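Local coordinates for ALBA-Domain Protein (Trypanosoma brucei, PDB 7DL8) that probably binds RNA through its Alba domain and belongs to a family of small nucleic-acid-binding proteins, at the interface of chains A and B. Numbering follows the deposited sequence. Chains: chain A/B, ALBA-Domain Protein.

The interface of chains A and B. Residues chain A 28-29, 32, 40-41; chain B 12-14.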
loop_
_atom_site.group_PDB
_atom_site.type_symbol
_atom_site.label_atom_id
_atom_site.label_comp_id
_atom_site.label_asym_id
_atom_site.label_seq_id
_atom_site.Cartn_x
_atom_site.Cartn_y
_atom_site.Cartn_z
ATOM N N ILE A 28 -8.952 6.116 -20.643
ATOM C CA ILE A 28 -10.174 6.825 -20.264
ATOM C C ILE A 28 -9.923 8.327 -20.202
ATOM O O ILE A 28 -10.715 9.131 -20.709
ATOM C CB ILE A 28 -10.713 6.288 -18.925
ATOM C CG1 ILE A 28 -11.299 4.886 -19.107
ATOM C CG2 ILE A 28 -11.759 7.230 -18.351
ATOM C CD1 ILE A 28 -11.609 4.186 -17.802
ATOM N N THR A 29 -8.811 8.728 -19.578
ATOM C CA THR A 29 -8.487 10.148 -19.464
ATOM C C THR A 29 -8.317 10.795 -20.834
ATOM O O THR A 29 -8.782 11.918 -21.062
ATOM C CB THR A 29 -7.219 10.331 -18.627
ATOM O OG1 THR A 29 -7.375 9.669 -17.364
ATOM C CG2 THR A 29 -6.942 11.808 -18.389
ATOM N N LEU A 32 -11.795 11.429 -22.528
ATOM C CA LEU A 32 -12.580 12.544 -22.007
ATOM C C LEU A 32 -12.018 13.879 -22.482
ATOM O O LEU A 32 -12.781 14.793 -22.812
ATOM C CB LEU A 32 -12.647 12.491 -20.482
ATOM C CG LEU A 32 -13.422 11.310 -19.892
ATOM C CD1 LEU A 32 -12.724 10.775 -18.665
ATOM C CD2 LEU A 32 -14.856 11.705 -19.563
ATOM N N VAL A 40 -9.489 17.186 -16.692
ATOM C CA VAL A 40 -9.854 15.892 -16.132
ATOM C C VAL A 40 -9.274 15.810 -14.728
ATOM O O VAL A 40 -8.096 16.121 -14.518
ATOM C CB VAL A 40 -9.348 14.729 -17.006
ATOM C CG1 VAL A 40 -9.552 13.399 -16.295
ATOM C CG2 VAL A 40 -10.058 14.732 -18.348
ATOM N N TYR A 41 -10.098 15.391 -13.773
ATOM C CA TYR A 41 -9.677 15.241 -12.386
ATOM C C TYR A 41 -9.329 13.776 -12.159
ATOM O O TYR A 41 -10.221 12.926 -12.059
ATOM C CB TYR A 41 -10.772 15.711 -11.431
ATOM C CG TYR A 41 -10.990 17.209 -11.439
ATOM C CD1 TYR A 41 -11.613 17.836 -12.511
ATOM C CD2 TYR A 41 -10.570 17.997 -10.376
ATOM C CE1 TYR A 41 -11.812 19.203 -12.524
ATOM C CE2 TYR A 41 -10.766 19.366 -10.379
ATOM C CZ TYR A 41 -11.386 19.964 -11.456
ATOM O OH TYR A 41 -11.583 21.325 -11.464
ATOM N N ASN B 12 -16.227 14.819 -15.460
ATOM C CA ASN B 12 -14.823 15.015 -15.802
ATOM C C ASN B 12 -13.878 14.545 -14.702
ATOM O O ASN B 12 -12.784 15.103 -14.549
ATOM C CB ASN B 12 -14.562 16.487 -16.130
ATOM C CG ASN B 12 -14.947 17.415 -14.994
ATOM O OD1 ASN B 12 -15.575 16.998 -14.021
ATOM N ND2 ASN B 12 -14.568 18.682 -15.111
ATOM N N SER B 13 -14.267 13.532 -13.930
ATOM C CA SER B 13 -13.456 13.028 -12.828
ATOM C C SER B 13 -13.165 11.551 -13.040
ATOM O O SER B 13 -14.090 10.738 -13.129
ATOM C CB SER B 13 -14.166 13.240 -11.489
ATOM O OG SER B 13 -14.876 14.466 -11.479
ATOM N N VAL B 14 -11.883 11.209 -13.124
ATOM C CA VAL B 14 -11.441 9.830 -13.280
ATOM C C VAL B 14 -10.879 9.379 -11.941
ATOM O O VAL B 14 -9.876 9.923 -11.464
ATOM C CB VAL B 14 -10.389 9.691 -14.393
ATOM C CG1 VAL B 14 -9.787 8.297 -14.384
ATOM C CG2 VAL B 14 -11.001 9.995 -15.736
#
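Strand 13-16 of chain B, with the loop residue just before it, lies against strand 39-45 and helix 19-34 of chain A; the A:Tyr41 side chain meets B:Asn12 on one face of the strand pair, and B:Val14 turns to the helix on the other. Both copies carry the Alba domain, and in this assembly the N-terminal strand of each is exchanged two-fold symmetrically, which extends the partner's sheet by a parallel strand; such an exchange may also hold the dimer in solution, which the structure alone does not show. The register is set by a bridge between A:Tyr41 and B:Ser13. A:Tyr41 donates its backbone N-H to B:Asn12 O (N to O 2.8 Å, 169° at the hydrogen), a nearly straight bond in the carbonyl plane. A:Tyr41 O accepts the backbone N-H of B:Val14 (N to O 2.6 Å), more bent, with the donor tilted out of the carbonyl plane.

B:Val14 is the apolar plug of this patch. B:Val14 CG2, anti to the carbonyl carbon, points into the groove between strand and helix, where A:Leu32 CD1 approaches at 3.5 Å and A:Val40 CG1 at 3.7 Å. A:Ile28 CG2 joins them from one helical turn before A:Leu32, 3.9 Å from the same B:Val14 CG2. One methyl thus touches both elements of chain A, evidence that the added strand packs on helix 19-34 as well as pairing with strand 39-45.

On the other side of the strand pair, A:Tyr41 and B:Asn12 run side by side in the same direction, ring and amide planes 58° apart. B:Asn12 ND2 comes within 3.8 Å of A:Tyr41 CE1, whereas the backbone O of B:Asn12 lies in the ring plane at its edge. The B:Asn12 chi1 of 57° tucks CG between backbone N and carbonyl carbon, bringing the amide alongside the ring.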